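Local coordinates for protein sorting nexin-21 (Mus musculus, PDB 4YMR) that binds membranes enriched in phosphatidylinositol 3-phosphate and phosphatidylinositol 4,5-bisphosphate and may act in intracellular trafficking, the chain here being its PXB/TPR domain, at residues S20-G25 against A61-E66; A99-S104 against Q113-L118. One frame throughout, in Å; residues are numbered along the deposited sequence.

Interaction 1 of 2, residues S20-G25 against A61-E66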
loop_
_atom_site.group_PDB
_atom_site.type_symbol
_atom_site.label_atom_id
_atom_site.label_comp_id
_atom_site.label_asym_id
_atom_site.label_seq_id
_atom_site.Cartn_x
_atom_site.Cartn_y
_atom_site.Cartn_z
ATOM N N SER A 20 -0.714 5.087 -18.404
ATOM C CA SER A 20 -0.039 5.653 -19.575
ATOM C C SER A 20 -0.983 6.553 -20.358
ATOM O O SER A 20 -0.615 7.659 -20.752
ATOM C CB SER A 20 0.578 4.570 -20.475
ATOM O OG SER A 20 -0.399 3.692 -21.002
ATOM N N LEU A 21 -2.207 6.074 -20.558
ATOM C CA LEU A 21 -3.252 6.851 -21.216
ATOM C C LEU A 21 -3.479 8.214 -20.553
ATOM O O LEU A 21 -3.648 9.216 -21.240
ATOM C CB LEU A 21 -4.562 6.047 -21.264
ATOM C CG LEU A 21 -4.587 4.853 -22.220
ATOM C CD1 LEU A 21 -5.903 4.087 -22.115
ATOM C CD2 LEU A 21 -4.349 5.312 -23.657
ATOM N N THR A 22 -3.470 8.237 -19.221
ATOM C CA THR A 22 -3.667 9.463 -18.442
ATOM C C THR A 22 -2.476 10.410 -18.581
ATOM O O THR A 22 -2.634 11.633 -18.632
ATOM C CB THR A 22 -3.901 9.138 -16.931
ATOM O OG1 THR A 22 -5.035 8.276 -16.786
ATOM C CG2 THR A 22 -4.140 10.401 -16.119
ATOM N N CYS A 23 -1.280 9.836 -18.636
ATOM C CA CYS A 23 -0.076 10.640 -18.767
ATOM C C CYS A 23 0.068 11.242 -20.160
ATOM O O CYS A 23 0.630 12.324 -20.304
ATOM C CB CYS A 23 1.168 9.856 -18.343
ATOM S SG CYS A 23 1.292 9.761 -16.545
ATOM N N THR A 24 -0.459 10.562 -21.177
ATOM C CA THR A 24 -0.494 11.148 -22.516
ATOM C C THR A 24 -1.604 12.216 -22.681
ATOM O O THR A 24 -1.410 13.216 -23.370
ATOM C CB THR A 24 -0.482 10.069 -23.659
ATOM O OG1 THR A 24 -1.746 9.400 -23.746
ATOM C CG2 THR A 24 0.628 9.044 -23.422
ATOM N N GLY A 25 -2.748 12.018 -22.032
ATOM C CA GLY A 25 -3.813 13.007 -22.048
ATOM C C GLY A 25 -5.105 12.467 -22.631
ATOM O O GLY A 25 -6.027 13.221 -22.933
ATOM N N ALA A 61 -10.360 10.590 -10.238
ATOM C CA ALA A 61 -10.550 11.995 -9.893
ATOM C C ALA A 61 -9.953 12.929 -10.952
ATOM O O ALA A 61 -10.582 13.899 -11.356
ATOM C CB ALA A 61 -9.970 12.291 -8.511
ATOM N N VAL A 62 -8.748 12.605 -11.409
ATOM C CA VAL A 62 -8.081 13.356 -12.467
ATOM C C VAL A 62 -8.840 13.345 -13.781
ATOM O O VAL A 62 -9.051 14.401 -14.404
ATOM C CB VAL A 62 -6.622 12.868 -12.670
ATOM C CG1 VAL A 62 -6.021 13.458 -13.924
ATOM C CG2 VAL A 62 -5.792 13.267 -11.470
ATOM N N CYS A 63 -9.272 12.151 -14.183
ATOM C CA CYS A 63 -9.971 11.995 -15.440
ATOM C C CYS A 63 -11.332 12.678 -15.375
ATOM O O CYS A 63 -11.711 13.389 -16.302
ATOM C CB CYS A 63 -10.094 10.520 -15.850
ATOM S SG CYS A 63 -8.539 9.756 -16.342
ATOM N N HIS A 64 -12.061 12.480 -14.285
ATOM C CA HIS A 64 -13.321 13.195 -14.135
ATOM C C HIS A 64 -13.119 14.716 -14.196
ATOM O O HIS A 64 -13.865 15.397 -14.883
ATOM C CB HIS A 64 -14.090 12.730 -12.899
ATOM C CG HIS A 64 -14.793 11.422 -13.102
ATOM N ND1 HIS A 64 -14.797 10.422 -12.149
ATOM C CD2 HIS A 64 -15.506 10.947 -14.150
ATOM C CE1 HIS A 64 -15.496 9.389 -12.603
ATOM N NE2 HIS A 64 -15.931 9.682 -13.816
ATOM N N GLN A 65 -12.096 15.247 -13.529
ATOM C CA GLN A 65 -11.867 16.696 -13.569
ATOM C C GLN A 65 -11.555 17.219 -14.954
ATOM O O GLN A 65 -12.005 18.296 -15.332
ATOM C CB GLN A 65 -10.720 17.083 -12.658
ATOM C CG GLN A 65 -11.115 17.244 -11.225
ATOM C CD GLN A 65 -9.949 17.648 -10.374
ATOM O OE1 GLN A 65 -9.590 18.826 -10.311
ATOM N NE2 GLN A 65 -9.329 16.673 -9.729
ATOM N N GLU A 66 -10.757 16.456 -15.694
ATOM C CA GLU A 66 -10.403 16.817 -17.059
ATOM C C GLU A 66 -11.588 16.773 -18.026
ATOM O O GLU A 66 -11.520 17.392 -19.108
ATOM C CB GLU A 66 -9.254 15.946 -17.594
ATOM C CG GLU A 66 -7.951 16.053 -16.770
ATOM C CD GLU A 66 -7.222 17.403 -16.891
ATOM O OE1 GLU A 66 -7.680 18.292 -17.633
ATOM O OE2 GLU A 66 -6.171 17.576 -16.236
#
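Thr22 is the one residue of 20-25 that meets 61-66, and its two branches divide the contact into a polar and an apolar half. In the apolar half, CG2 of Thr22 lies 4.2 Å from CG1 of Val62, an ordinary methyl-to-methyl van der Waals contact. With CG2 anti to the backbone N (chi1 -58° for OG1), the methyl is directed to Val62 while OG1, beside the N, is left to meet Cys63.

On the polar side, Thr22 OG1 sits 3.8 Å from SG of Cys63. This is packing of a sulfur against a hydroxyl whose hydrogen-bond partners lie outside the two segments: the carbonyl O of Ala18, one turn earlier in the same helix, and NE1 of Trp34 on helix 27-43, so its polarity is met although the residue is buried. The backbones come nearest here as well, with CA of Thr22 7.4 Å from CA of Cys63. Only 91 Å² is buried in all.

The contact joins the C-terminal part of helix 12-24 to that of helix 52-66, the first and third helices of a TPR-type helical array. Helix 27-43 touches both segments, through Ala30 against Thr22 and Leu31 against His64, and helix 70-85 packs on Ala61 and Gln65. From the second subunit of the domain-swapped pair, Leu138 packs on Thr22 and Lys135 on Val62.

Interaction 2 of 2, residues A99-S104 against Q113-L118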
loop_
_atom_site.group_PDB
_atom_site.type_symbol
_atom_site.label_atom_id
_atom_site.label_comp_id
_atom_site.label_asym_id
_atom_site.label_seq_id
_atom_site.Cartn_x
_atom_site.Cartn_y
_atom_site.Cartn_z
ATOM N N ALA A 99 5.054 -13.210 13.066
ATOM C CA ALA A 99 6.365 -13.765 12.764
ATOM C C ALA A 99 7.390 -13.259 13.772
ATOM O O ALA A 99 8.308 -13.979 14.151
ATOM C CB ALA A 99 6.781 -13.410 11.348
ATOM N N HIS A 100 7.217 -12.016 14.207
ATOM C CA HIS A 100 8.080 -11.419 15.228
ATOM C C HIS A 100 7.905 -12.035 16.613
ATOM O O HIS A 100 8.886 -12.217 17.334
ATOM C CB HIS A 100 7.861 -9.904 15.310
ATOM C CG HIS A 100 8.934 -9.178 16.060
ATOM N ND1 HIS A 100 8.787 -8.790 17.376
ATOM C CD2 HIS A 100 10.170 -8.778 15.679
ATOM C CE1 HIS A 100 9.891 -8.175 17.769
ATOM N NE2 HIS A 100 10.743 -8.149 16.766
ATOM N N VAL A 101 6.666 -12.336 16.993
ATOM C CA VAL A 101 6.402 -13.000 18.275
ATOM C C VAL A 101 6.988 -14.403 18.263
ATOM O O VAL A 101 7.623 -14.823 19.223
ATOM C CB VAL A 101 4.895 -13.103 18.585
ATOM C CG1 VAL A 101 4.651 -14.113 19.713
ATOM C CG2 VAL A 101 4.346 -11.763 18.963
ATOM N N ARG A 102 6.766 -15.118 17.163
ATOM C CA ARG A 102 7.291 -16.463 16.997
ATOM C C ARG A 102 8.831 -16.487 16.967
ATOM O O ARG A 102 9.453 -17.303 17.646
ATOM C CB ARG A 102 6.686 -17.111 15.746
ATOM C CG ARG A 102 7.463 -18.307 15.234
ATOM C CD ARG A 102 6.703 -19.028 14.145
ATOM N NE ARG A 102 5.850 -20.086 14.686
ATOM C CZ ARG A 102 4.565 -19.932 14.990
ATOM N NH1 ARG A 102 3.980 -18.751 14.808
ATOM N NH2 ARG A 102 3.869 -20.958 15.472
ATOM N N LEU A 103 9.443 -15.581 16.206
ATOM C CA LEU A 103 10.906 -15.547 16.073
ATOM C C LEU A 103 11.623 -15.105 17.356
ATOM O O LEU A 103 12.795 -15.443 17.566
ATOM C CB LEU A 103 11.343 -14.702 14.861
ATOM C CG LEU A 103 11.043 -15.307 13.475
ATOM C CD1 LEU A 103 11.082 -14.278 12.336
ATOM C CD2 LEU A 103 11.988 -16.476 13.179
ATOM N N SER A 104 10.917 -14.354 18.206
ATOM C CA SER A 104 11.428 -13.955 19.522
ATOM C C SER A 104 11.518 -15.148 20.479
ATOM O O SER A 104 12.430 -15.222 21.298
ATOM C CB SER A 104 10.558 -12.858 20.141
ATOM O OG SER A 104 10.756 -11.620 19.490
ATOM N N GLN A 113 5.620 -6.687 23.440
ATOM C CA GLN A 113 5.179 -5.455 22.801
ATOM C C GLN A 113 4.576 -5.811 21.465
ATOM O O GLN A 113 3.631 -5.180 20.999
ATOM C CB GLN A 113 6.337 -4.477 22.623
ATOM C CG GLN A 113 5.922 -3.016 22.742
ATOM C CD GLN A 113 5.595 -2.605 24.179
ATOM O OE1 GLN A 113 5.678 -3.411 25.112
ATOM N NE2 GLN A 113 5.234 -1.337 24.358
ATOM N N SER A 114 5.140 -6.844 20.862
ATOM C CA SER A 114 4.625 -7.394 19.628
ATOM C C SER A 114 3.333 -8.171 19.881
ATOM O O SER A 114 2.431 -8.193 19.043
ATOM C CB SER A 114 5.674 -8.299 18.996
ATOM O OG SER A 114 6.314 -7.608 17.948
ATOM N N GLU A 115 3.264 -8.811 21.044
ATOM C CA GLU A 115 2.067 -9.515 21.482
ATOM C C GLU A 115 0.947 -8.523 21.722
ATOM O O GLU A 115 -0.095 -8.583 21.079
ATOM C CB GLU A 115 2.345 -10.268 22.778
ATOM C CG GLU A 115 1.920 -11.710 22.775
ATOM C CD GLU A 115 2.633 -12.505 23.850
ATOM O OE1 GLU A 115 2.709 -12.019 25.001
ATOM O OE2 GLU A 115 3.140 -13.603 23.536
ATOM N N ALA A 116 1.180 -7.602 22.651
ATOM C CA ALA A 116 0.168 -6.637 23.056
ATOM C C ALA A 116 -0.402 -5.880 21.873
ATOM O O ALA A 116 -1.563 -5.476 21.891
ATOM C CB ALA A 116 0.734 -5.665 24.074
ATOM N N GLN A 117 0.409 -5.707 20.836
ATOM C CA GLN A 117 -0.038 -4.989 19.647
ATOM C C GLN A 117 -0.919 -5.874 18.777
ATOM O O GLN A 117 -1.880 -5.398 18.182
ATOM C CB GLN A 117 1.152 -4.462 18.843
ATOM C CG GLN A 117 0.746 -3.623 17.630
ATOM C CD GLN A 117 1.934 -2.972 16.931
ATOM O OE1 GLN A 117 3.048 -2.927 17.471
ATOM N NE2 GLN A 117 1.699 -2.464 15.726
ATOM N N LEU A 118 -0.580 -7.159 18.706
ATOM C CA LEU A 118 -1.401 -8.139 17.991
ATOM C C LEU A 118 -2.709 -8.458 18.740
ATOM O O LEU A 118 -3.684 -8.865 18.130
ATOM C CB LEU A 118 -0.609 -9.426 17.701
ATOM C CG LEU A 118 -1.295 -10.463 16.795
ATOM C CD1 LEU A 118 -1.531 -9.896 15.402
ATOM C CD2 LEU A 118 -0.519 -11.769 16.714
#
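A helical hairpin brings these residues together: helix 93-106 and helix 112-122 run back antiparallel after a short connection, and His100 and Val101 of the first meet Ser114 and Glu115 of the second. Their local axes approach to 9.1 Å with 148° between directions, and the backbones are closest where CA of Val101 lies 6.0 Å from CA of Ser114.

The polar link is a weak hydrogen bond from ND1 of His100 to OG of Ser114, 2.8 Å long but bent to 122° at the hydrogen. Ser114 OG meets the imidazole obliquely. With CG anti to the backbone N (chi1 -165°), the ring is carried across to the serine, while Ser104 OG lies over one face toward its rim. Putting an alanine at His100 would probably leave Ser114 OG without this donor and open a gap where the ring now packs against the serine.

Beside it, Val101 supplies the apolar part. Its CG2 methyl approaches CB of Ser114 at 3.7 Å and also comes within 3.8 Å of the backbone N of Glu115. The other methyl, CG1, lies 4.1 Å from OE2 of Glu115, and the two side chains cross at about a right angle. That carboxylate finds its charge partner outside the two segments, in a salt bridge to Lys111 in the loop just before helix 112-122, and Lys111 also touches Val101.

Further along the hairpin, Leu97 of helix 93-106 packs on Ser114 and Gln117. The second subunit adds Ser77 against His100 and Leu81 against Ser114, both from its helix 70-85, placing this hairpin against the partner chain's helical array.

The two interactions share no helix and follow one another along the chain: interaction 1 pairs helix 12-24 with helix 52-66, and interaction 2 pairs helix 93-106 with helix 112-122. Helix 70-85 comes between them in sequence. Their centres are 44 Å apart, on opposite sides of the chain's centre, and their nearest atoms remain about 31 Å from each other. Each meets the second subunit. Helix 134-140 of that copy packs at interaction 1, whereas its helix 70-85 packs at interaction 2. Such exchange between an N-terminal array and C-terminal helices of different chains is consistent with the domain-swapped dimer of this crystal.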